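Local structure of STIL N-terminal domain-containing protein (Trichoplax adhaerens, 5OI9) at residues R49-S54 against L122-A127. The protein is the N-terminal domain of a STIL-family protein, which probably acts in centriole assembly, where the binding of STIL to CEP85 supports PLK4 activation. Numbering follows the deposited sequence.
Sequences RLAQRS and LSMQLA
Ala51, on helix 45-61, meets two side chains of strand 118-126, Leu122 and the selenomethionine Met124. All the touching across this contact is van der Waals; no hydrogen bond links residues 49-54 to 122-127.

The apolar part centres on the methyl of Ala51, which points at the strand. Leu122 brings one branch to it, with CD2 3.7 Å from Ala51 CB. The selenium of Met124 lies beside the same methyl, 3.9 Å from Ala51 CB.

Met124 also packs on the helix backbone. Its SE sits 3.5 Å from Ala51 O. The chain is extended at chi2 and then bends at chi3 (-43°), which carries the terminal methyl alongside Gln52. There CE lies 3.8 Å from Gln52 CA and touches the base of that side chain at CB rather than its amide. The rest of the Gln52 side chain packs on Tyr174 and Val176 of strand 167-176.

The axes of helical segment 49-54 and strand segment 122-126 come within 9.8 Å of each other, with 54° between their N-to-C directions. Phe92 of strand 85-97 also touches Ala51, while Tyr174 touches Met124. The contact therefore seats the helix on the mixed sheet that holds strands 85-97, 118-126 and 167-176. With a small alanine facing the strand and no directional bond across, its hold rests on the fit of buried, mostly apolar surfaces.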
loop_
_atom_site.group_PDB
_atom_site.type_symbol
_atom_site.label_atom_id
_atom_site.label_comp_id
_atom_site.label_asym_id
_atom_site.label_seq_id
_atom_site.Cartn_x
_atom_site.Cartn_y
_atom_site.Cartn_z
ATOM N N ARG A 49 -0.156 -23.712 7.712
ATOM C CA ARG A 49 0.190 -25.126 7.825
ATOM C C ARG A 49 1.261 -25.513 6.811
ATOM O O ARG A 49 2.190 -26.261 7.135
ATOM C CB ARG A 49 -1.059 -25.992 7.652
ATOM C CG ARG A 49 -0.799 -27.486 7.808
ATOM C CD ARG A 49 -2.057 -28.310 7.573
ATOM N NE ARG A 49 -3.060 -28.098 8.613
ATOM C CZ ARG A 49 -3.117 -28.790 9.747
ATOM N NH1 ARG A 49 -2.229 -29.742 9.992
ATOM N NH2 ARG A 49 -4.065 -28.528 10.638
ATOM N N LEU A 50 1.152 -25.005 5.578
ATOM C CA LEU A 50 2.190 -25.252 4.581
ATOM C C LEU A 50 3.511 -24.612 4.990
ATOM O O LEU A 50 4.578 -25.211 4.810
ATOM C CB LEU A 50 1.746 -24.728 3.216
ATOM C CG LEU A 50 0.546 -25.402 2.551
ATOM C CD1 LEU A 50 0.152 -24.644 1.295
ATOM C CD2 LEU A 50 0.856 -26.853 2.224
ATOM N N ALA A 51 3.459 -23.396 5.539
ATOM C CA ALA A 51 4.678 -22.734 5.993
ATOM C C ALA A 51 5.354 -23.531 7.100
ATOM O O ALA A 51 6.572 -23.750 7.072
ATOM C CB ALA A 51 4.361 -21.316 6.469
ATOM N N GLN A 52 4.576 -23.975 8.088
ATOM C CA GLN A 52 5.151 -24.753 9.179
ATOM C C GLN A 52 5.640 -26.109 8.686
ATOM O O GLN A 52 6.687 -26.596 9.129
ATOM C CB GLN A 52 4.126 -24.918 10.303
ATOM C CG GLN A 52 4.680 -25.524 11.584
ATOM C CD GLN A 52 4.829 -27.032 11.510
ATOM O OE1 GLN A 52 4.026 -27.716 10.877
ATOM N NE2 GLN A 52 5.869 -27.555 12.143
ATOM N N ARG A 53 4.893 -26.733 7.773
ATOM C CA ARG A 53 5.307 -28.022 7.225
ATOM C C ARG A 53 6.654 -27.909 6.525
ATOM O O ARG A 53 7.566 -28.706 6.773
ATOM C CB ARG A 53 4.238 -28.548 6.265
ATOM C CG ARG A 53 4.564 -29.890 5.632
ATOM C CD ARG A 53 3.455 -30.347 4.693
ATOM N NE ARG A 53 3.263 -29.426 3.576
ATOM C CZ ARG A 53 3.915 -29.507 2.419
ATOM N NH1 ARG A 53 4.807 -30.469 2.222
ATOM N NH2 ARG A 53 3.678 -28.623 1.459
ATOM N N SER A 54 6.800 -26.911 5.649
ATOM C CA SER A 54 8.065 -26.715 4.949
ATOM C C SER A 54 9.188 -26.389 5.924
ATOM O O SER A 54 10.314 -26.877 5.773
ATOM C CB SER A 54 7.917 -25.607 3.909
ATOM O OG SER A 54 6.808 -25.857 3.063
ATOM N N LEU A 122 8.370 -13.719 5.624
ATOM C CA LEU A 122 7.975 -14.598 6.716
ATOM C C LEU A 122 9.222 -15.186 7.358
ATOM O O LEU A 122 9.985 -15.901 6.700
ATOM C CB LEU A 122 7.054 -15.715 6.224
ATOM C CG LEU A 122 6.715 -16.785 7.264
ATOM C CD1 LEU A 122 5.947 -16.173 8.422
ATOM C CD2 LEU A 122 5.930 -17.925 6.635
ATOM N N SER A 123 9.428 -14.877 8.633
ATOM C CA SER A 123 10.499 -15.459 9.427
ATOM C C SER A 123 9.892 -16.428 10.427
ATOM O O SER A 123 8.990 -16.056 11.186
ATOM C CB SER A 123 11.299 -14.380 10.160
ATOM O OG SER A 123 12.083 -13.619 9.257
HETATM N N MSE A 124 10.370 -17.666 10.424
HETATM C CA MSE A 124 9.900 -18.599 11.432
HETATM C C MSE A 124 11.002 -19.459 12.026
HETATM O O MSE A 124 11.986 -19.783 11.366
HETATM C CB MSE A 124 8.780 -19.480 10.872
HETATM C CG MSE A 124 9.041 -20.161 9.556
HETATM SE SE MSE A 124 7.325 -20.803 8.882
HETATM C CE MSE A 124 6.600 -21.532 10.535
ATOM N N GLN A 125 10.823 -19.804 13.298
ATOM C CA GLN A 125 11.803 -20.568 14.049
ATOM C C GLN A 125 11.081 -21.517 14.993
ATOM O O GLN A 125 10.014 -21.200 15.527
ATOM C CB GLN A 125 12.742 -19.656 14.849
ATOM C CG GLN A 125 12.023 -18.699 15.793
ATOM C CD GLN A 125 12.975 -17.954 16.712
ATOM O OE1 GLN A 125 14.004 -18.488 17.123
ATOM N NE2 GLN A 125 12.636 -16.708 17.033
ATOM N N LEU A 126 11.680 -22.687 15.193
ATOM C CA LEU A 126 11.158 -23.653 16.149
ATOM C C LEU A 126 11.390 -23.148 17.567
ATOM O O LEU A 126 12.513 -22.787 17.930
ATOM C CB LEU A 126 11.831 -25.010 15.937
ATOM C CG LEU A 126 11.460 -26.167 16.864
ATOM C CD1 LEU A 126 10.013 -26.586 16.652
ATOM C CD2 LEU A 126 12.402 -27.344 16.643
ATOM N N ALA A 127 10.323 -23.102 18.362
ATOM C CA ALA A 127 10.443 -22.659 19.745
ATOM C C ALA A 127 11.300 -23.632 20.543
ATOM O O ALA A 127 11.226 -24.848 20.352
ATOM C CB ALA A 127 9.061 -22.536 20.390
#